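Local coordinates for SCO family protein (Aquifex aeolicus, PDB 3ME7), which probably serves in electron transport as a copper-binding SCO1/2-family protein with a thioredoxin-like domain and a redox-active disulfide, at residues P56-P61 with Y148-F153; V130-P135 with R158-E163. One frame throughout, in Å; residues are numbered along the deposited sequence. Where two conformers were deposited one is given.

In the fold
Followed from the N terminus, the chain first supplies 56-61 at the end of helix 55-58, then passes through strand 129-133, where 130-135 lies, before entering helix 150-160. Interaction 1 closes a long loop of 86 residues by bringing 148-153 against 56-61; interaction 2 closes a shorter one, joining 130-135 to 158-163. The segments alternate, and the two loops therefore cross instead of nesting. Helix 150-160 serves both, its first turn in interaction 1 and its last in interaction 2. Val130 connects them directly, packing on Tyr148 and Phe153. Together the contacts tie the C-terminal helix of this thioredoxin-like domain to its sheet and to helix 55-58.

Interaction 1. Residues P56-P61 with Y148-F153; sequences PKLGTP and YNYLEF
Tyr150 and Phe153 supply the rings that meet Lys57 and Leu58, both approached obliquely. In the plane of the Tyr150 ring, at its edge, lies a water 2.7 Å from Tyr150 OH, which donates a hydrogen bond to Lys57 O. Tyr148 CD1 and Asn149 O stand at the Phe153 edge, while Phe153 CZ sits over one face of Tyr148, offset toward its rim. Tyr150 carries its CG anti to the backbone N (chi1 171°), which sends the ring across to the other helix, where Lys57 CB lies 3.7 Å from Tyr150 CD1 and Lys57 CD touches the same carbon. Leu58 CD1 packs 3.6 Å from Phe153 CB and near ring carbon CD2, while Leu58 CD2 sits between Phe153 CB and Tyr150 CE1. With an alanine here both branch methyls are gone, and the Tyr150 ring would probably be freer to turn, with a gap left against Phe153 CB. Asn149 and Glu152 form a capping box that starts helix 150-160: Glu152 N donates to Asn149 OD1 (2.9 Å) and Asn149 N to Glu152 OE1. Cohesion here is thus chiefly apolar, buried at Phe153 and exposed at Tyr150, where one water links the polar groups in place of a direct bond.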
ATOM      1  N   PRO A  56      11.345  -2.301  -8.849  1.00 10.94           N
ATOM      2  CA  PRO A  56      12.638  -1.840  -9.368  1.00 11.36           C
ATOM      3  C   PRO A  56      12.598  -1.331 -10.799  1.00 11.57           C
ATOM      4  O   PRO A  56      13.483  -0.578 -11.197  1.00 13.10           O
ATOM      5  CB  PRO A  56      13.514  -3.090  -9.286  1.00 11.90           C
ATOM      6  CG  PRO A  56      12.951  -3.848  -8.133  1.00 16.82           C
ATOM      7  CD  PRO A  56      11.458  -3.651  -8.256  1.00 11.06           C
ATOM      8  N   LYS A  57      11.611  -1.752 -11.588  1.00  9.41           N
ATOM      9  CA  LYS A  57      11.495  -1.251 -12.956  1.00  8.60           C
ATOM     10  C   LYS A  57      11.033   0.208 -13.008  1.00  9.42           C
ATOM     11  O   LYS A  57      11.237   0.895 -14.005  1.00  9.44           O
ATOM     12  CB  LYS A  57      10.476  -2.087 -13.739  1.00  7.99           C
ATOM     13  CG  LYS A  57      10.849  -3.548 -13.878  1.00  9.12           C
ATOM     14  CD  LYS A  57       9.697  -4.319 -14.504  1.00  8.75           C
ATOM     15  CE  LYS A  57      10.022  -5.813 -14.525  1.00 10.06           C
ATOM     16  NZ  LYS A  57      10.720  -6.151 -15.797  1.00  7.70           N
ATOM     17  N   LEU A  58      10.346   0.644 -11.951  1.00  9.47           N
ATOM     18  CA  LEU A  58       9.540   1.863 -11.971  1.00  9.87           C
ATOM     19  C   LEU A  58      10.284   3.082 -11.463  1.00 11.04           C
ATOM     20  O   LEU A  58       9.950   4.213 -11.833  1.00 13.30           O
ATOM     21  CB  LEU A  58       8.268   1.662 -11.118  1.00 10.72           C
ATOM     22  CG  LEU A  58       7.366   0.520 -11.577  1.00  7.09           C
ATOM     23  CD1 LEU A  58       6.298   0.303 -10.487  1.00 10.43           C
ATOM     24  CD2 LEU A  58       6.710   0.784 -12.930  1.00 11.45           C
ATOM     25  N   GLY A  59      11.239   2.855 -10.577  1.00 12.00           N
ATOM     26  CA  GLY A  59      11.954   3.937  -9.920  1.00 13.22           C
ATOM     27  C   GLY A  59      12.444   3.525  -8.557  1.00 14.06           C
ATOM     28  O   GLY A  59      12.421   2.345  -8.199  1.00 14.55           O
ATOM     29  N   THR A  60      12.862   4.518  -7.779  1.00 14.65           N
ATOM     30  CA  THR A  60      13.487   4.302  -6.490  1.00 14.49           C
ATOM     31  C   THR A  60      12.515   4.660  -5.360  1.00 13.49           C
ATOM     32  O   THR A  60      12.129   5.830  -5.216  1.00 13.24           O
ATOM     33  CB  THR A  60      14.732   5.166  -6.362  1.00 15.20           C
ATOM     34  OG1 THR A  60      15.614   4.855  -7.450  1.00 18.42           O
ATOM     35  CG2 THR A  60      15.443   4.899  -5.043  1.00 18.17           C
ATOM     36  N   PRO A  61      12.119   3.662  -4.557  1.00 14.07           N
ATOM     37  CA  PRO A  61      11.262   3.957  -3.400  1.00 13.81           C
ATOM     38  C   PRO A  61      11.916   4.986  -2.475  1.00 13.78           C
ATOM     39  O   PRO A  61      13.127   4.921  -2.223  1.00 15.10           O
ATOM     40  CB  PRO A  61      11.124   2.599  -2.701  1.00 14.26           C
ATOM     41  CG  PRO A  61      11.376   1.606  -3.785  1.00 15.79           C
ATOM     42  CD  PRO A  61      12.356   2.218  -4.720  1.00 13.65           C
ATOM     43  N   TYR A 148       1.372  -9.121 -11.489  1.00 21.10           N
ATOM     44  CA  TYR A 148       1.439  -7.729 -11.968  1.00 20.95           C
ATOM     45  C   TYR A 148       2.232  -7.583 -13.249  1.00 21.77           C
ATOM     46  O   TYR A 148       3.239  -8.280 -13.460  1.00 23.07           O
ATOM     47  CB  TYR A 148       1.989  -6.790 -10.879  1.00 20.76           C
ATOM     48  CG  TYR A 148       1.232  -6.873  -9.574  1.00 24.31           C
ATOM     49  CD1 TYR A 148      -0.162  -6.870  -9.558  1.00 20.13           C
ATOM     50  CD2 TYR A 148       1.902  -6.938  -8.351  1.00 20.27           C
ATOM     51  CE1 TYR A 148      -0.862  -6.955  -8.372  1.00 24.22           C
ATOM     52  CE2 TYR A 148       1.205  -7.034  -7.152  1.00 24.35           C
ATOM     53  CZ  TYR A 148      -0.169  -7.030  -7.166  1.00 20.04           C
ATOM     54  OH  TYR A 148      -0.869  -7.130  -5.991  1.00 24.33           O
ATOM     55  N   ASN A 149       1.756  -6.700 -14.124  1.00 20.77           N
ATOM     56  CA  ASN A 149       2.537  -6.330 -15.286  1.00 19.77           C
ATOM     57  C   ASN A 149       3.073  -4.911 -15.161  1.00 17.59           C
ATOM     58  O   ASN A 149       2.529  -4.069 -14.449  1.00 18.15           O
ATOM     59  CB  ASN A 149       1.804  -6.590 -16.612  1.00 21.08           C
ATOM     60  CG  ASN A 149       0.572  -5.732 -16.789  1.00 19.48           C
ATOM     61  OD1 ASN A 149       0.660  -4.552 -17.127  1.00 22.22           O
ATOM     62  ND2 ASN A 149      -0.592  -6.339 -16.610  1.00 22.45           N
ATOM     63  N   TYR A 150       4.177  -4.670 -15.855  1.00 14.87           N
ATOM     64  CA  TYR A 150       4.859  -3.401 -15.823  1.00 12.30           C
ATOM     65  C   TYR A 150       3.980  -2.251 -16.315  1.00 11.11           C
ATOM     66  O   TYR A 150       3.905  -1.195 -15.666  1.00 11.28           O
ATOM     67  CB  TYR A 150       6.120  -3.520 -16.683  1.00 11.15           C
ATOM     68  CG  TYR A 150       6.848  -2.219 -16.947  1.00  8.94           C
ATOM     69  CD1 TYR A 150       7.591  -1.585 -15.948  1.00 10.08           C
ATOM     70  CD2 TYR A 150       6.796  -1.632 -18.212  1.00 10.30           C
ATOM     71  CE1 TYR A 150       8.266  -0.395 -16.205  1.00 10.48           C
ATOM     72  CE2 TYR A 150       7.452  -0.452 -18.489  1.00  9.86           C
ATOM     73  CZ  TYR A 150       8.186   0.169 -17.479  1.00  9.48           C
ATOM     74  OH  TYR A 150       8.848   1.348 -17.738  1.00 11.15           O
ATOM     75  N   LEU A 151       3.311  -2.453 -17.453  1.00 10.81           N
ATOM     76  CA  LEU A 151       2.551  -1.363 -18.056  1.00 11.45           C
ATOM     77  C   LEU A 151       1.490  -0.814 -17.109  1.00 11.43           C
ATOM     78  O   LEU A 151       1.341   0.403 -16.991  1.00 10.85           O
ATOM     79  CB  LEU A 151       1.929  -1.761 -19.396  1.00 13.29           C
ATOM     80  CG  LEU A 151       1.348  -0.578 -20.182  1.00 17.07           C
ATOM     81  CD1 LEU A 151       2.420   0.480 -20.425  1.00 14.33           C
ATOM     82  CD2 LEU A 151       0.750  -1.041 -21.509  1.00 15.22           C
ATOM     83  N   GLU A 152       0.783  -1.711 -16.428  1.00 11.07           N
ATOM     84  CA  GLU A 152      -0.284  -1.254 -15.514  1.00 11.07           C
ATOM     85  C   GLU A 152       0.252  -0.351 -14.395  1.00 10.05           C
ATOM     86  O   GLU A 152      -0.428   0.596 -13.987  1.00  9.91           O
ATOM     87  CB  GLU A 152      -1.158  -2.403 -14.979  1.00 12.63           C
ATOM     88  CG  GLU A 152      -0.467  -3.431 -14.091  1.00 15.64           C
ATOM     89  CD  GLU A 152      -1.360  -4.631 -13.769  1.00 15.20           C
ATOM     90  OE1 GLU A 152      -0.800  -5.681 -13.373  1.00 16.46           O
ATOM     91  OE2 GLU A 152      -2.603  -4.514 -13.903  1.00 16.06           O
ATOM     92  N   PHE A 153       1.463  -0.634 -13.907  1.00  9.88           N
ATOM     93  CA  PHE A 153       2.097   0.205 -12.884  1.00  9.16           C
ATOM     94  C   PHE A 153       2.581   1.540 -13.439  1.00  9.09           C
ATOM     95  O   PHE A 153       2.373   2.575 -12.804  1.00  9.11           O
ATOM     96  CB  PHE A 153       3.229  -0.542 -12.162  1.00 11.07           C
ATOM     97  CG  PHE A 153       2.738  -1.396 -11.050  1.00 13.56           C
ATOM     98  CD1 PHE A 153       2.203  -2.657 -11.308  1.00 12.66           C
ATOM     99  CD2 PHE A 153       2.751  -0.914  -9.755  1.00 13.16           C
ATOM    100  CE1 PHE A 153       1.713  -3.435 -10.259  1.00 13.95           C
ATOM    101  CE2 PHE A 153       2.260  -1.699  -8.686  1.00 14.61           C
ATOM    102  CZ  PHE A 153       1.741  -2.944  -8.955  1.00 13.33           C
TER
HETATM  103  O   HOH W   1       9.611   2.702 -15.509  1.00 17.01           O

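Interaction 2. Residues V130-P135 with R158-E163; sequences VVVLSP and RLARGE
Val132 is the first residue of 130-135 to meet the last turn of helix 150-160. Its CG1, anti to the backbone N (chi1 -173°), extends to 3.9 Å from Ala160 CB, and the valine also packs on Ala156 one turn earlier in the helix. At Leu133 the side chain turns from the helix to the other side of the sheet, among Val7, Ile31, Leu33 and Ile139, so its part in the contact falls to the backbone: Leu133 O lies 3.6 Å from Ala160 CB. Ser134 brings the two main chains closest, with 4.2 Å between Ser134 CA and Ala160 CA. Ala160 O receives a CA-H...O contact from Ser134 CA at 3.5 Å, bent to 132° at the hydrogen, and lies equally near Ser134 CB. The serine hydroxyl is used elsewhere, as OG accepts from the backbone N of Glu136 and of Gln138 and holds the turn after the strand. Pro135 completes the walk, its ring CD 3.2 Å from Ala160 O. Beyond Ala160 the helix ends in a Schellman motif: Glu163 N bonds to Arg158 O at 2.7 Å, and Gly162 N to Leu159 O, with positive phi at the glycine. The example illustrates how a strand end and a helix end can pack without any hydrogen bond between them: the small alanine permits a close approach, its methyl meets a valine branch and a carbonyl, and its carbonyl oxygen is approached by carbons of Ser134 and Pro135, the CA-H...O contact from Ser134 probably adding a weak electrostatic attraction.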
ATOM      1  N   VAL A 130      -3.510  -3.492  -4.992  1.00  8.05           N
ATOM      2  CA  VAL A 130      -2.531  -2.461  -4.720  1.00  8.22           C
ATOM      3  C   VAL A 130      -3.195  -1.157  -5.122  1.00  7.89           C
ATOM      4  O   VAL A 130      -3.881  -1.091  -6.145  1.00  9.53           O
ATOM      5  CB  VAL A 130      -1.226  -2.726  -5.521  1.00  8.76           C
ATOM      6  CG1 VAL A 130      -0.281  -1.534  -5.491  1.00 12.20           C
ATOM      7  CG2 VAL A 130      -0.523  -3.942  -4.942  1.00 11.76           C
ATOM      8  N   VAL A 131      -3.037  -0.126  -4.295  1.00  8.03           N
ATOM      9  CA  VAL A 131      -3.726   1.136  -4.522  1.00  8.70           C
ATOM     10  C   VAL A 131      -2.659   2.186  -4.794  1.00  9.62           C
ATOM     11  O   VAL A 131      -1.627   2.231  -4.112  1.00 11.41           O
ATOM     12  CB  VAL A 131      -4.587   1.576  -3.310  1.00  9.02           C
ATOM     13  CG1 VAL A 131      -5.446   2.806  -3.672  1.00 12.03           C
ATOM     14  CG2 VAL A 131      -5.501   0.450  -2.826  1.00 12.57           C
ATOM     15  N   VAL A 132      -2.911   3.046  -5.786  1.00  9.17           N
ATOM     16  CA  VAL A 132      -1.943   4.083  -6.121  1.00  8.65           C
ATOM     17  C   VAL A 132      -2.554   5.451  -5.859  1.00  8.87           C
ATOM     18  O   VAL A 132      -3.597   5.785  -6.410  1.00 10.98           O
ATOM     19  CB  VAL A 132      -1.427   3.966  -7.578  1.00  7.37           C
ATOM     20  CG1 VAL A 132      -0.298   4.986  -7.779  1.00 10.49           C
ATOM     21  CG2 VAL A 132      -0.881   2.563  -7.826  1.00 10.07           C
ATOM     22  N   LEU A 133      -1.900   6.222  -4.988  1.00  8.07           N
ATOM     23  CA  LEU A 133      -2.347   7.565  -4.624  1.00  8.30           C
ATOM     24  C   LEU A 133      -1.500   8.666  -5.244  1.00  8.24           C
ATOM     25  O   LEU A 133      -0.295   8.506  -5.476  1.00  8.57           O
ATOM     26  CB  LEU A 133      -2.295   7.756  -3.107  1.00  8.96           C
ATOM     27  CG  LEU A 133      -2.778   6.620  -2.204  1.00  9.24           C
ATOM     28  CD1 LEU A 133      -2.578   7.027  -0.742  1.00  9.94           C
ATOM     29  CD2 LEU A 133      -4.224   6.342  -2.482  1.00  9.97           C
ATOM     30  N   SER A 134      -2.149   9.803  -5.479  1.00  8.63           N
ATOM     31  CA  SER A 134      -1.461  10.998  -5.920  1.00  8.70           C
ATOM     32  C   SER A 134      -0.640  11.549  -4.757  1.00  9.45           C
ATOM     33  O   SER A 134      -0.824  11.118  -3.607  1.00 10.53           O
ATOM     34  CB  SER A 134      -2.493  12.036  -6.345  1.00  8.90           C
ATOM     35  OG  SER A 134      -3.088  12.641  -5.198  1.00  9.94           O
ATOM     36  N   PRO A 135       0.262  12.517  -5.023  1.00  9.62           N
ATOM     37  CA  PRO A 135       0.997  13.155  -3.926  1.00 10.00           C
ATOM     38  C   PRO A 135       0.132  13.880  -2.900  1.00 10.23           C
ATOM     39  O   PRO A 135       0.654  14.272  -1.851  1.00 11.43           O
ATOM     40  CB  PRO A 135       1.917  14.157  -4.649  1.00 10.59           C
ATOM     41  CG  PRO A 135       2.108  13.552  -5.990  1.00 15.91           C
ATOM     42  CD  PRO A 135       0.792  12.940  -6.341  1.00 10.23           C
ATOM     43  N   ARG A 158       1.729   7.363 -13.732  1.00 10.85           N
ATOM     44  CA  ARG A 158       1.422   8.533 -14.567  1.00 11.74           C
ATOM     45  C   ARG A 158       0.125   9.218 -14.113  1.00 11.85           C
ATOM     46  O   ARG A 158       0.083  10.448 -13.952  1.00 12.17           O
ATOM     47  CB  ARG A 158       1.388   8.149 -16.041  1.00 12.41           C
ATOM     48  CG  ARG A 158       2.802   7.857 -16.580  1.00 13.07           C
ATOM     49  CD  ARG A 158       2.768   7.509 -18.050  1.00 13.66           C
ATOM     50  NE  ARG A 158       2.865   8.689 -18.925  1.00 12.49           N
ATOM     51  CZ  ARG A 158       2.306   8.760 -20.129  1.00 13.61           C
ATOM     52  NH1 ARG A 158       1.574   7.751 -20.601  1.00 12.95           N
ATOM     53  NH2 ARG A 158       2.457   9.845 -20.861  1.00 12.87           N
ATOM     54  N   LEU A 159      -0.921   8.434 -13.865  1.00 11.89           N
ATOM     55  CA  LEU A 159      -2.166   8.999 -13.322  1.00 13.54           C
ATOM     56  C   LEU A 159      -1.954   9.698 -11.989  1.00 13.73           C
ATOM     57  O   LEU A 159      -2.523  10.765 -11.746  1.00 12.98           O
ATOM     58  CB  LEU A 159      -3.237   7.928 -13.161  1.00 15.37           C
ATOM     59  CG  LEU A 159      -3.864   7.389 -14.444  1.00 18.71           C
ATOM     60  CD1 LEU A 159      -4.795   6.256 -14.104  1.00 16.95           C
ATOM     61  CD2 LEU A 159      -4.601   8.494 -15.182  1.00 16.72           C
ATOM     62  N   ALA A 160      -1.151   9.084 -11.126  1.00 13.96           N
ATOM     63  CA  ALA A 160      -0.845   9.651  -9.824  1.00 14.57           C
ATOM     64  C   ALA A 160      -0.175  11.006  -9.957  1.00 15.60           C
ATOM     65  O   ALA A 160      -0.417  11.893  -9.139  1.00 16.48           O
ATOM     66  CB  ALA A 160       0.031   8.695  -9.011  1.00 14.28           C
ATOM     67  N   ARG A 161       0.635  11.176 -11.010  1.00 15.62           N
ATOM     68  CA  ARG A 161       1.378  12.414 -11.239  0.50 16.67           C
ATOM     69  C   ARG A 161       0.596  13.414 -12.089  1.00 16.75           C
ATOM     70  O   ARG A 161       1.108  14.481 -12.430  1.00 17.41           O
ATOM     71  CB  ARG A 161       2.732  12.115 -11.903  0.50 17.37           C
ATOM     72  CG  ARG A 161       3.679  11.284 -11.046  0.50 24.00           C
ATOM     73  CD  ARG A 161       4.983  10.960 -11.767  0.50 18.79           C
ATOM     74  NE  ARG A 161       5.857  10.176 -10.898  0.50 24.49           N
ATOM     75  CZ  ARG A 161       6.246   8.928 -11.139  0.50 19.41           C
ATOM     76  NH1 ARG A 161       5.860   8.304 -12.243  0.50 24.76           N
ATOM     77  NH2 ARG A 161       7.033   8.306 -10.273  0.50 24.59           N
ATOM     78  N   GLY A 162      -0.642  13.067 -12.433  1.00 16.26           N
ATOM     79  CA  GLY A 162      -1.481  13.903 -13.312  1.00 16.79           C
ATOM     80  C   GLY A 162      -0.950  13.966 -14.739  1.00 16.24           C
ATOM     81  O   GLY A 162      -1.042  15.009 -15.408  1.00 16.17           O
ATOM     82  N   GLU A 163      -0.414  12.842 -15.206  1.00 15.11           N
ATOM     83  CA  GLU A 163       0.166  12.734 -16.549  1.00 14.84           C
ATOM     84  C   GLU A 163      -0.613  11.701 -17.355  1.00 14.67           C
ATOM     85  O   GLU A 163      -1.537  11.070 -16.841  1.00 14.62           O
ATOM     86  CB  GLU A 163       1.651  12.349 -16.472  1.00 15.77           C
ATOM     87  CG  GLU A 163       2.524  13.387 -15.761  1.00 27.45           C
ATOM     88  CD  GLU A 163       3.873  12.849 -15.293  1.00 17.37           C
ATOM     89  OE1 GLU A 163       4.221  11.687 -15.599  1.00 27.58           O
ATOM     90  OE2 GLU A 163       4.588  13.613 -14.604  1.00 27.89           O
TER